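Adenosine kinase (Trypanosoma brucei brucei, PDB 4N09) probably catalyses the ATP-dependent phosphorylation of adenosine to AMP, a step of purine salvage in a parasite, using magnesium as cofactor. Local coordinates at residues E244-R249 with V264-D269; A94-G99 with A121-C126; D292-M297 with E331-D336; R10-C15 with F167-F172. All coordinates share one frame; numbering follows the deposited sequence.

Contact 1 of 4, residues E244-R249 with V264-D269. With ADP (adenosine-5'-diphosphate), chain F.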
# COMPACT_ATOMS: atom_id res chain seq x y z
N GLU A 244 9.26 18.52 5.61
CA GLU A 244 8.37 19.24 6.57
C GLU A 244 7.51 20.30 5.90
O GLU A 244 6.32 20.39 6.17
CB GLU A 244 9.16 19.93 7.70
CG GLU A 244 10.11 18.98 8.49
CD GLU A 244 11.56 18.92 7.93
OE1 GLU A 244 11.77 19.15 6.71
OE2 GLU A 244 12.50 18.57 8.68
N GLU A 245 8.11 21.07 5.01
CA GLU A 245 7.38 22.11 4.28
C GLU A 245 6.39 21.53 3.27
O GLU A 245 5.28 21.99 3.16
CB GLU A 245 8.35 23.06 3.59
CG GLU A 245 7.69 24.18 2.78
CD GLU A 245 6.83 25.15 3.60
OE1 GLU A 245 6.86 25.11 4.85
OE2 GLU A 245 6.11 25.95 2.98
N ILE A 246 6.77 20.47 2.59
CA ILE A 246 5.87 19.81 1.65
C ILE A 246 4.62 19.32 2.38
O ILE A 246 3.50 19.45 1.88
CB ILE A 246 6.59 18.63 0.95
CG1 ILE A 246 7.78 19.15 0.13
CG2 ILE A 246 5.64 17.91 0.01
CD1 ILE A 246 8.73 18.07 -0.35
N ALA A 247 4.79 18.72 3.55
CA ALA A 247 3.65 18.23 4.33
C ALA A 247 2.72 19.37 4.76
O ALA A 247 1.50 19.26 4.72
CB ALA A 247 4.15 17.48 5.55
N ARG A 248 3.32 20.46 5.21
CA ARG A 248 2.59 21.65 5.60
C ARG A 248 1.71 22.13 4.44
O ARG A 248 0.53 22.37 4.61
CB ARG A 248 3.60 22.73 5.99
CG ARG A 248 3.20 23.61 7.15
CD ARG A 248 4.28 24.66 7.43
NE ARG A 248 5.66 24.17 7.44
CZ ARG A 248 6.42 24.00 8.52
NH1 ARG A 248 5.95 24.22 9.74
NH2 ARG A 248 7.66 23.59 8.36
N ARG A 249 2.29 22.20 3.25
CA ARG A 249 1.53 22.65 2.09
C ARG A 249 0.49 21.63 1.64
O ARG A 249 -0.56 22.01 1.14
CB ARG A 249 2.44 23.00 0.93
CG ARG A 249 3.35 24.16 1.29
CD ARG A 249 3.90 24.82 0.05
NE ARG A 249 5.15 25.51 0.35
CZ ARG A 249 5.89 26.10 -0.58
NH1 ARG A 249 5.48 26.10 -1.86
NH2 ARG A 249 7.04 26.68 -0.22
N VAL A 264 -1.19 14.46 7.07
CA VAL A 264 -0.17 14.03 6.12
C VAL A 264 0.94 13.32 6.87
O VAL A 264 1.51 13.86 7.81
CB VAL A 264 0.37 15.24 5.31
CG1 VAL A 264 1.48 14.82 4.36
CG2 VAL A 264 -0.75 15.88 4.52
N VAL A 265 1.29 12.13 6.39
CA VAL A 265 2.29 11.29 7.01
C VAL A 265 3.37 10.91 5.97
O VAL A 265 3.07 10.22 5.01
CB VAL A 265 1.65 10.02 7.55
CG1 VAL A 265 2.65 9.18 8.32
CG2 VAL A 265 0.51 10.37 8.46
N PHE A 266 4.59 11.36 6.19
CA PHE A 266 5.68 11.05 5.31
C PHE A 266 6.72 10.29 6.09
O PHE A 266 7.31 10.85 7.04
CB PHE A 266 6.32 12.33 4.77
CG PHE A 266 5.48 13.10 3.79
CD1 PHE A 266 4.56 12.46 2.97
CD2 PHE A 266 5.66 14.48 3.64
CE1 PHE A 266 3.81 13.18 2.05
CE2 PHE A 266 4.91 15.20 2.73
CZ PHE A 266 3.99 14.55 1.92
N THR A 267 6.98 9.05 5.70
CA THR A 267 8.04 8.28 6.31
C THR A 267 9.39 8.64 5.68
O THR A 267 9.43 9.25 4.62
CB THR A 267 7.81 6.77 6.19
OG1 THR A 267 7.66 6.42 4.81
CG2 THR A 267 6.57 6.38 6.96
N ARG A 268 10.48 8.26 6.35
CA ARG A 268 11.82 8.64 5.94
C ARG A 268 12.83 7.61 6.36
O ARG A 268 13.85 7.93 6.94
CB ARG A 268 12.20 9.97 6.58
CG ARG A 268 11.32 11.13 6.13
CD ARG A 268 11.96 12.47 6.41
NE ARG A 268 11.96 12.78 7.82
CZ ARG A 268 12.37 13.93 8.33
NH1 ARG A 268 12.82 14.88 7.54
NH2 ARG A 268 12.30 14.13 9.65
N ASP A 269 12.52 6.35 6.09
CA ASP A 269 13.37 5.22 6.48
C ASP A 269 13.97 5.39 7.89
O ASP A 269 13.23 5.37 8.85
CB ASP A 269 14.41 4.85 5.38
CG ASP A 269 15.25 6.03 4.90
OD1 ASP A 269 14.84 6.73 3.92
OD2 ASP A 269 16.35 6.25 5.49
PB ADP F . 9.21 2.61 1.91
O1B ADP F . 7.96 3.26 1.29
O2B ADP F . 9.18 1.09 2.04
O3B ADP F . 10.55 3.08 1.37
PA ADP F . 10.32 3.78 4.28
O1A ADP F . 11.59 3.19 3.64
O2A ADP F . 10.19 5.28 4.54
O3A ADP F . 9.08 3.24 3.41
O5' ADP F . 10.14 3.01 5.69
C5' ADP F . 8.90 2.83 6.32
C4' ADP F . 9.24 2.62 7.75
O4' ADP F . 9.96 1.40 7.86
C3' ADP F . 10.12 3.72 8.33
O3' ADP F . 9.35 4.84 8.79
C2' ADP F . 10.82 2.95 9.42
O2' ADP F . 9.97 2.84 10.53
C1' ADP F . 10.96 1.56 8.87
N9 ADP F . 12.31 1.39 8.25
C8 ADP F . 12.56 1.44 6.93
N7 ADP F . 13.87 1.24 6.70
C5 ADP F . 14.48 1.06 7.88
C6 ADP F . 15.85 0.79 8.32
N6 ADP F . 16.83 0.68 7.41
N1 ADP F . 16.09 0.67 9.65
C2 ADP F . 15.10 0.77 10.55
N3 ADP F . 13.84 1.00 10.18
C4 ADP F . 13.46 1.15 8.89

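Contact 2 of 4, residues A94-G99 with A121-C126. With ADN (adenosine), chain E.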
# COMPACT_ATOMS: atom_id res chain seq x y z
N ALA A 94 -7.92 -13.62 -11.68
CA ALA A 94 -8.47 -14.69 -12.51
C ALA A 94 -8.55 -15.94 -11.66
O ALA A 94 -7.83 -16.05 -10.67
CB ALA A 94 -7.57 -14.94 -13.70
N ASP A 95 -9.43 -16.87 -12.04
CA ASP A 95 -9.45 -18.20 -11.44
C ASP A 95 -8.34 -19.06 -12.05
O ASP A 95 -8.59 -19.88 -12.93
CB ASP A 95 -10.83 -18.85 -11.62
CG ASP A 95 -11.07 -20.00 -10.63
OD1 ASP A 95 -10.39 -20.06 -9.59
OD2 ASP A 95 -11.97 -20.84 -10.88
N ASP A 96 -7.11 -18.85 -11.60
CA ASP A 96 -5.94 -19.60 -12.07
C ASP A 96 -5.00 -19.93 -10.89
O ASP A 96 -5.37 -19.72 -9.73
CB ASP A 96 -5.22 -18.84 -13.19
CG ASP A 96 -4.78 -17.42 -12.79
OD1 ASP A 96 -4.73 -17.06 -11.57
OD2 ASP A 96 -4.47 -16.64 -13.72
N ARG A 97 -3.84 -20.51 -11.19
CA ARG A 97 -2.95 -20.98 -10.12
C ARG A 97 -2.66 -19.80 -9.19
O ARG A 97 -2.92 -19.86 -7.97
CB ARG A 97 -1.65 -21.59 -10.69
N TYR A 98 -2.18 -18.71 -9.78
CA TYR A 98 -1.81 -17.50 -9.05
C TYR A 98 -2.99 -16.92 -8.20
O TYR A 98 -2.81 -16.57 -7.02
CB TYR A 98 -1.30 -16.43 -10.03
CG TYR A 98 0.10 -16.63 -10.64
CD1 TYR A 98 0.87 -17.77 -10.40
CD2 TYR A 98 0.64 -15.65 -11.49
CE1 TYR A 98 2.14 -17.92 -10.98
CE2 TYR A 98 1.91 -15.79 -12.06
CZ TYR A 98 2.65 -16.92 -11.81
OH TYR A 98 3.90 -17.04 -12.38
N GLY A 99 -4.16 -16.79 -8.82
CA GLY A 99 -5.34 -16.30 -8.13
C GLY A 99 -5.65 -17.11 -6.88
O GLY A 99 -5.91 -16.53 -5.83
N ALA A 121 -8.10 -11.80 -18.67
CA ALA A 121 -6.63 -11.92 -18.50
C ALA A 121 -6.24 -12.70 -17.25
O ALA A 121 -7.02 -12.85 -16.31
CB ALA A 121 -5.97 -10.54 -18.45
N GLY A 122 -5.00 -13.17 -17.22
CA GLY A 122 -4.49 -13.96 -16.09
C GLY A 122 -4.20 -13.11 -14.88
O GLY A 122 -3.98 -11.91 -14.98
N SER A 123 -4.19 -13.73 -13.71
CA SER A 123 -3.98 -13.00 -12.48
C SER A 123 -2.60 -12.29 -12.54
O SER A 123 -1.67 -12.78 -13.17
CB SER A 123 -4.20 -13.93 -11.29
OG SER A 123 -3.06 -14.67 -10.96
N GLY A 124 -2.54 -11.08 -12.00
CA GLY A 124 -1.36 -10.22 -12.14
C GLY A 124 -0.15 -10.72 -11.37
O GLY A 124 -0.27 -11.54 -10.47
N ALA A 125 1.01 -10.22 -11.75
CA ALA A 125 2.23 -10.67 -11.17
C ALA A 125 3.23 -9.53 -11.16
O ALA A 125 3.18 -8.68 -12.02
CB ALA A 125 2.79 -11.87 -11.93
N CYS A 126 4.15 -9.57 -10.19
CA CYS A 126 5.18 -8.55 -10.09
C CYS A 126 6.55 -9.20 -10.07
O CYS A 126 6.83 -10.09 -9.26
CB CYS A 126 4.98 -7.77 -8.79
SG CYS A 126 6.06 -6.33 -8.68
O5' ADN E . 5.57 -2.90 -1.51
C5' ADN E . 6.01 -3.81 -2.52
C4' ADN E . 4.82 -4.46 -3.17
O4' ADN E . 4.40 -3.63 -4.23
C3' ADN E . 5.08 -5.79 -3.81
O3' ADN E . 4.52 -6.74 -2.92
C2' ADN E . 4.35 -5.75 -5.15
O2' ADN E . 3.46 -6.86 -5.44
C1' ADN E . 3.58 -4.46 -5.04
N9 ADN E . 3.35 -3.69 -6.26
C8 ADN E . 4.31 -3.19 -7.06
N7 ADN E . 3.80 -2.47 -8.08
C5 ADN E . 2.48 -2.52 -7.88
C6 ADN E . 1.34 -1.98 -8.59
N6 ADN E . 1.53 -1.25 -9.69
N1 ADN E . 0.14 -2.25 -8.06
C2 ADN E . -0.04 -2.98 -6.93
N3 ADN E . 0.96 -3.51 -6.23
C4 ADN E . 2.19 -3.30 -6.67

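Contact 3 of 4, residues D292-M297 with E331-D336. With ADP (adenosine-5'-diphosphate), chain F.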
# COMPACT_ATOMS: atom_id res chain seq x y z
N ASP A 292 22.59 -4.33 10.54
CA ASP A 292 22.94 -5.71 10.18
C ASP A 292 21.72 -6.65 10.33
O ASP A 292 21.67 -7.70 9.71
CB ASP A 292 24.18 -6.10 11.01
CG ASP A 292 23.90 -6.31 12.47
OD1 ASP A 292 22.75 -6.29 12.94
OD2 ASP A 292 24.89 -6.49 13.19
N LYS A 293 20.72 -6.27 11.12
CA LYS A 293 19.48 -7.05 11.24
C LYS A 293 18.49 -6.75 10.15
O LYS A 293 17.52 -7.48 9.98
CB LYS A 293 18.83 -6.78 12.56
CG LYS A 293 19.70 -7.15 13.74
CD LYS A 293 18.97 -6.89 15.04
CE LYS A 293 19.71 -7.56 16.17
NZ LYS A 293 19.17 -7.01 17.42
N VAL A 294 18.72 -5.68 9.42
CA VAL A 294 17.87 -5.28 8.33
C VAL A 294 18.27 -6.01 7.04
O VAL A 294 19.30 -5.71 6.45
CB VAL A 294 17.95 -3.78 8.08
CG1 VAL A 294 17.10 -3.40 6.88
CG2 VAL A 294 17.49 -3.00 9.30
N ILE A 295 17.38 -6.88 6.59
CA ILE A 295 17.58 -7.87 5.56
C ILE A 295 16.79 -7.60 4.25
O ILE A 295 17.17 -8.06 3.18
CB ILE A 295 17.08 -9.20 6.20
CG1 ILE A 295 18.07 -9.62 7.27
CG2 ILE A 295 16.92 -10.34 5.22
CD1 ILE A 295 17.56 -10.68 8.23
N ASP A 296 15.70 -6.85 4.36
CA ASP A 296 14.75 -6.69 3.27
C ASP A 296 13.99 -5.38 3.43
O ASP A 296 13.11 -5.27 4.30
CB ASP A 296 13.82 -7.91 3.31
CG ASP A 296 12.77 -7.92 2.19
OD1 ASP A 296 12.96 -7.19 1.20
OD2 ASP A 296 11.77 -8.69 2.29
N MET A 297 14.38 -4.38 2.64
CA MET A 297 13.78 -3.04 2.66
C MET A 297 12.40 -3.04 2.02
O MET A 297 11.64 -2.10 2.16
CB MET A 297 14.64 -2.07 1.85
CG MET A 297 16.00 -1.75 2.44
SD MET A 297 15.79 -1.20 4.15
CE MET A 297 14.89 0.36 3.93
N GLU A 331 9.53 -5.06 12.18
CA GLU A 331 9.48 -6.53 12.16
C GLU A 331 9.73 -7.12 10.78
O GLU A 331 10.47 -8.08 10.64
CB GLU A 331 8.14 -7.03 12.71
CG GLU A 331 8.00 -6.80 14.23
CD GLU A 331 8.71 -7.87 15.13
OE1 GLU A 331 8.44 -8.00 16.36
OE2 GLU A 331 9.58 -8.59 14.60
N VAL A 332 9.11 -6.55 9.75
CA VAL A 332 9.19 -7.10 8.39
C VAL A 332 10.56 -6.97 7.77
O VAL A 332 10.99 -7.84 6.99
CB VAL A 332 8.19 -6.36 7.44
CG1 VAL A 332 8.30 -6.74 5.97
CG2 VAL A 332 6.80 -6.67 7.88
N ILE A 333 11.23 -5.87 8.04
CA ILE A 333 12.50 -5.68 7.40
C ILE A 333 13.56 -6.63 7.97
O ILE A 333 14.61 -6.81 7.36
CB ILE A 333 12.98 -4.21 7.41
CG1 ILE A 333 13.18 -3.69 8.82
CG2 ILE A 333 11.99 -3.35 6.65
CD1 ILE A 333 13.60 -2.23 8.88
N GLN A 334 13.28 -7.22 9.13
CA GLN A 334 14.17 -8.18 9.74
C GLN A 334 13.96 -9.61 9.27
O GLN A 334 14.54 -10.52 9.82
CB GLN A 334 14.07 -8.14 11.26
CG GLN A 334 14.47 -6.80 11.83
CD GLN A 334 14.40 -6.77 13.34
OE1 GLN A 334 15.19 -7.43 14.01
NE2 GLN A 334 13.49 -5.99 13.88
N ARG A 335 13.15 -9.80 8.24
CA ARG A 335 12.89 -11.11 7.70
C ARG A 335 12.80 -11.07 6.20
O ARG A 335 12.36 -10.06 5.63
CB ARG A 335 11.58 -11.61 8.24
CG ARG A 335 11.63 -11.85 9.73
CD ARG A 335 10.27 -12.21 10.25
NE ARG A 335 10.35 -12.37 11.70
CZ ARG A 335 10.01 -13.46 12.39
NH1 ARG A 335 9.51 -14.54 11.81
NH2 ARG A 335 10.16 -13.43 13.71
N ASP A 336 13.24 -12.17 5.56
CA ASP A 336 13.09 -12.29 4.11
C ASP A 336 11.62 -12.48 3.78
O ASP A 336 10.95 -13.36 4.34
CB ASP A 336 13.95 -13.35 3.43
CG ASP A 336 14.26 -12.98 1.97
OD1 ASP A 336 15.09 -12.08 1.79
OD2 ASP A 336 13.66 -13.51 1.01
PB ADP F . 9.21 2.61 1.91
O1B ADP F . 7.96 3.26 1.29
O2B ADP F . 9.18 1.09 2.04
O3B ADP F . 10.55 3.08 1.37
PA ADP F . 10.32 3.78 4.28
O1A ADP F . 11.59 3.19 3.64
O2A ADP F . 10.19 5.28 4.54
O3A ADP F . 9.08 3.24 3.41
O5' ADP F . 10.14 3.01 5.69
C5' ADP F . 8.90 2.83 6.32
C4' ADP F . 9.24 2.62 7.75
O4' ADP F . 9.96 1.40 7.86
C3' ADP F . 10.12 3.72 8.33
O3' ADP F . 9.35 4.84 8.79
C2' ADP F . 10.82 2.95 9.42
O2' ADP F . 9.97 2.84 10.53
C1' ADP F . 10.96 1.56 8.87
N9 ADP F . 12.31 1.39 8.25
C8 ADP F . 12.56 1.44 6.93
N7 ADP F . 13.87 1.24 6.70
C5 ADP F . 14.48 1.06 7.88
C6 ADP F . 15.85 0.79 8.32
N6 ADP F . 16.83 0.68 7.41
N1 ADP F . 16.09 0.67 9.65
C2 ADP F . 15.10 0.77 10.55
N3 ADP F . 13.84 1.00 10.18
C4 ADP F . 13.46 1.15 8.89

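Contact 4 of 4, residues R10-C15 with F167-F172. With ADN (adenosine), chain E.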
# COMPACT_ATOMS: atom_id res chain seq x y z
N ARG A 10 -14.25 -1.73 11.35
CA ARG A 10 -14.09 -2.36 10.06
C ARG A 10 -13.32 -1.45 9.09
O ARG A 10 -13.58 -0.25 8.97
CB ARG A 10 -15.45 -2.81 9.50
CG ARG A 10 -15.99 -4.05 10.24
CD ARG A 10 -17.10 -4.90 9.63
NE ARG A 10 -16.86 -5.60 8.36
CZ ARG A 10 -17.26 -5.17 7.16
NH1 ARG A 10 -17.89 -4.02 7.02
NH2 ARG A 10 -17.01 -5.86 6.07
N VAL A 11 -12.37 -2.06 8.37
CA VAL A 11 -11.58 -1.35 7.34
C VAL A 11 -11.72 -1.98 5.95
O VAL A 11 -11.81 -3.21 5.78
CB VAL A 11 -10.15 -0.97 7.76
CG1 VAL A 11 -9.84 -1.47 9.14
CG2 VAL A 11 -9.10 -1.44 6.77
N TYR A 12 -11.80 -1.09 4.97
CA TYR A 12 -11.95 -1.47 3.57
C TYR A 12 -10.68 -1.10 2.85
O TYR A 12 -10.20 0.03 2.97
CB TYR A 12 -13.12 -0.68 2.98
CG TYR A 12 -13.41 -0.91 1.54
CD1 TYR A 12 -14.44 -1.76 1.15
CD2 TYR A 12 -12.68 -0.28 0.56
CE1 TYR A 12 -14.70 -1.99 -0.20
CE2 TYR A 12 -12.95 -0.48 -0.79
CZ TYR A 12 -13.97 -1.33 -1.16
OH TYR A 12 -14.23 -1.53 -2.51
N VAL A 13 -10.13 -2.05 2.11
CA VAL A 13 -8.88 -1.86 1.39
C VAL A 13 -9.08 -2.26 -0.05
O VAL A 13 -9.71 -3.29 -0.32
CB VAL A 13 -7.76 -2.75 1.96
CG1 VAL A 13 -6.48 -2.63 1.14
CG2 VAL A 13 -7.47 -2.40 3.39
N GLN A 14 -8.50 -1.48 -0.95
CA GLN A 14 -8.59 -1.79 -2.36
C GLN A 14 -7.26 -1.55 -3.00
O GLN A 14 -6.65 -0.52 -2.78
CB GLN A 14 -9.66 -0.93 -3.01
CG GLN A 14 -9.94 -1.32 -4.45
CD GLN A 14 -11.34 -0.92 -4.90
OE1 GLN A 14 -12.32 -0.97 -4.13
NE2 GLN A 14 -11.46 -0.55 -6.17
N CYS A 15 -6.83 -2.52 -3.80
CA CYS A 15 -5.56 -2.46 -4.50
C CYS A 15 -5.54 -3.50 -5.60
O CYS A 15 -6.55 -4.12 -5.89
CB CYS A 15 -4.41 -2.69 -3.51
SG CYS A 15 -2.77 -2.19 -4.12
N PHE A 167 -11.28 3.63 5.04
CA PHE A 167 -11.13 3.23 3.66
C PHE A 167 -9.71 3.54 3.22
O PHE A 167 -9.28 4.69 3.31
CB PHE A 167 -12.09 4.02 2.78
CG PHE A 167 -13.52 3.75 3.04
CD1 PHE A 167 -14.26 3.00 2.16
CD2 PHE A 167 -14.15 4.25 4.19
CE1 PHE A 167 -15.61 2.74 2.42
CE2 PHE A 167 -15.49 3.99 4.46
CZ PHE A 167 -16.22 3.24 3.56
N TYR A 168 -8.99 2.53 2.74
CA TYR A 168 -7.61 2.70 2.30
C TYR A 168 -7.43 2.20 0.88
O TYR A 168 -7.68 1.04 0.58
CB TYR A 168 -6.65 1.98 3.22
CG TYR A 168 -5.28 1.85 2.61
CD1 TYR A 168 -4.46 2.95 2.48
CD2 TYR A 168 -4.83 0.64 2.12
CE1 TYR A 168 -3.20 2.84 1.89
CE2 TYR A 168 -3.59 0.51 1.52
CZ TYR A 168 -2.77 1.61 1.41
OH TYR A 168 -1.54 1.47 0.81
N PHE A 169 -7.05 3.11 -0.01
CA PHE A 169 -6.71 2.78 -1.38
C PHE A 169 -5.26 3.08 -1.58
O PHE A 169 -4.79 4.12 -1.16
CB PHE A 169 -7.48 3.65 -2.36
CG PHE A 169 -8.84 3.14 -2.67
CD1 PHE A 169 -9.17 2.73 -3.95
CD2 PHE A 169 -9.81 3.12 -1.70
CE1 PHE A 169 -10.43 2.28 -4.24
CE2 PHE A 169 -11.07 2.67 -1.98
CZ PHE A 169 -11.38 2.24 -3.25
N SER A 170 -4.55 2.19 -2.25
CA SER A 170 -3.18 2.50 -2.61
C SER A 170 -3.22 3.43 -3.82
O SER A 170 -4.17 3.42 -4.59
CB SER A 170 -2.40 1.23 -2.93
OG SER A 170 -2.74 0.78 -4.22
N GLY A 171 -2.17 4.22 -3.97
CA GLY A 171 -2.05 5.09 -5.14
C GLY A 171 -2.01 4.31 -6.43
O GLY A 171 -2.47 4.77 -7.45
N PHE A 172 -1.43 3.12 -6.35
CA PHE A 172 -1.40 2.22 -7.46
C PHE A 172 -2.75 1.95 -8.11
O PHE A 172 -2.78 1.56 -9.28
CB PHE A 172 -0.83 0.86 -7.00
CG PHE A 172 0.65 0.85 -6.75
CD1 PHE A 172 1.54 1.37 -7.68
CD2 PHE A 172 1.16 0.25 -5.62
CE1 PHE A 172 2.89 1.33 -7.46
CE2 PHE A 172 2.52 0.20 -5.38
CZ PHE A 172 3.40 0.74 -6.31
O5' ADN E . 5.57 -2.90 -1.51
C5' ADN E . 6.01 -3.81 -2.52
C4' ADN E . 4.82 -4.46 -3.17
O4' ADN E . 4.40 -3.63 -4.23
C3' ADN E . 5.08 -5.79 -3.81
O3' ADN E . 4.52 -6.74 -2.92
C2' ADN E . 4.35 -5.75 -5.15
O2' ADN E . 3.46 -6.86 -5.44
C1' ADN E . 3.58 -4.46 -5.04
N9 ADN E . 3.35 -3.69 -6.26
C8 ADN E . 4.31 -3.19 -7.06
N7 ADN E . 3.80 -2.47 -8.08
C5 ADN E . 2.48 -2.52 -7.88
C6 ADN E . 1.34 -1.98 -8.59
N6 ADN E . 1.53 -1.25 -9.69
N1 ADN E . 0.14 -2.25 -8.06
C2 ADN E . -0.04 -2.98 -6.93
N3 ADN E . 0.96 -3.51 -6.23
C4 ADN E . 2.19 -3.30 -6.67

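Contact 1 of 4, residues E244-R249 with V264-D269
Ala247 and Phe266 join helix 243-252 to strand 263-268, a helix-on-sheet packing of the ribokinase-like fold. Helix and strand run nearly antiparallel, at 157°, and their axes approach to 8.7 Å. The Phe266 ring is the centre of the contact. Its edge meets the helix backbone: Phe266 CE2 lies 3.6 Å from Ala247 N, close to the ring plane. The methyl group of Ala247 sits beside the same atom, with CB 3.7 Å from Phe266 CE2. Ile246 points CG2 at it obliquely, and the two side chains run roughly perpendicular. Phe266 CG stands beside its own backbone N (chi1 -71°), which turns the ring toward the helix. Val264 CG1 lies over one face of the ring, nearer its margin than its centre, and also reaches Ala247 CB at 4.0 Å. Ala247 CB thus touches both strand residues, where the two backbones come nearest.

At the margin, Glu244 OE2 and Arg268 NH1 form a long salt bridge of 3.9 Å. Arg268 has a firmer partner elsewhere, as its NE bonds to Ser272 O. Beyond the packed region, the strand leads into the ADP site. Thr267 OG1 donates to ADP O2A at 2.8 Å, and Asp269 N donates to the same ADP O2A at 3.0 Å. Two bonds therefore grip one alpha-phosphate oxygen. Asp269 OD1 is held by a salt bridge to Arg226.

Strand 263-268 lies between strands 221-225 and 271-277 in the large sheet, and Ala229 of helix 226-236 also packs on Phe266.

Contact 2 of 4, residues A94-G99 with A121-C126
Asp96 CG is tucked between its backbone N and carbonyl carbon (chi1 57°), and this turns the carboxylate both to its own helix and to Ser123. Asp96 is the N-cap of helix 97-109, the helix of a beta-alpha-beta crossover between the parallel strands 87-94 and 112-118. One carboxylate serves two segments. Asp96 OD1 accepts from Gly99 N at 2.8 Å, met nearly along the C-O axis, and so caps the first turn. Asp96 OD2 uses its syn lone pair for Ser123 N, 2.9 Å away, in a nearly straight bond with an N-H...O angle of 175°. The two backbone N-H groups fix the rotation of the carboxylate. The helix start would probably favour its negative charge. The hydroxyl of Ser123 also lies within bonding range of Asp96, but its modelled place is less sure.

Ala94 packs beside this polar pair. Its CB lies 3.4 Å from Ala121 O and 3.6 Å from Ser123 N. Along the helix, the Tyr98 ring approaches Ala125 obliquely and also touches Leu19 of strand 18-24. Past Ser123 the chain enters strand 124-131, which belongs to the smaller five-stranded sheet. Gly124 and Cys126 are bonded through their backbones to Leu19. The contact ties the start of a helix that packs with the large sheet to the base of the smaller sheet, which forms the lid in this family. Cys126 reaches the substrate pocket at the far end, where its CB is 3.8 Å from adenosine O2'.

Contact 3 of 4, residues D292-M297 with E331-D336
Val294 and Ile333 meet against one face of the adenine of ADP, with Val294 CG2 4.0 Å from Ile333 CD1. Ile333 CD1 lies 3.4 Å from ADP C4, and Val294 CG2 lies 3.9 Å from ADP N1. Met297 comes from another direction, with its CE near ADP N7. Ile333 CG1 stands between the backbone N and carbonyl carbon (chi1 62°), which aims CD1 at the base.

Behind these side chains, the backbone holds the two segments together. Ile333 O accepts two bonds, from Ile295 N at 2.9 Å and from Asp296 N at 3.2 Å. The bond from Ile295 N is the straighter, at 165°. Ile295 CD1 packs on Gln334 O, and Asp296 CB touches Arg335 O.

Further out, Arg135 of strand 134-140 forms salt bridges with Asp296 OD1 and Asp336 OD1. It probably offsets the like charges of the two aspartates. Asp296 OD2 accepts from Gly337 N, and Asp296 OD1 also accepts from Asn298 N. Together, the loop before helix 300-312 and the end of helix 318-333 form an apolar wall of the nucleotide site of a PfkB-family kinase.

Contact 4 of 4, residues R10-C15 with F167-F172
Gln14 lies over one face of the Phe169 ring in a CH-pi contact, its CB 3.6 Å from the ring centroid and 17° off the normal. The two side chains run side by side, with amide and ring planes 40° apart. Gln14 CG is anti to the backbone N (chi1 -172°), and the extended chain carries the amide on along the ring. Tyr12 OH donates to Gln14 OE1 at 2.6 Å, which holds the amide in place. Tyr12 CE2 also meets Phe169 CE2 at 3.9 Å. The Tyr12 and Phe167 rings form an oblique pair. On the other face of the sheet, Val13 CG1 touches the edge of the Tyr168 ring, whose OH bonds to Asn198.

The backbones pair as parallel strands. Tyr168 N donates to Tyr12 O at 2.8 Å, and Gln14 N to Tyr168 O at 3.1 Å. The bond from Ser170 N to Gln14 O is weak. Past the strand ends, Cys15 and Phe172 reach the adenosine pocket. The Phe172 ring lays one face against the base, with CD1 3.3 Å from adenosine N6.

Strands 11-14 and 166-169 are neighbours inside the large sheet, flanked by strands 87-94 and 194-198. Helix 155-163 packs on Tyr12, and helix 178-190 on Gln14, Phe167 and Phe169.

Overall arrangement
Contacts 1 and 4 share the large nine-stranded sheet, with centres about 20 Å apart. Contact 4 pairs two inner strands, while contact 1 packs a helix on strand 263-268. Contact 2 joins the helix after strand 87-94 to the smaller sheet, and its centre lies about 36 Å from that of contact 1, across the chain's centre. Along the chain, residues 94-126 of contact 2 fall between the two segments of contact 4; contacts 1 and 3 follow. Contacts 2 and 4 both touch adenosine. Contacts 1 and 3, about 24 Å apart between centres, both touch ADP, one at the phosphate and the other at the base. Both sites are thus assembled from separate segments of the chain.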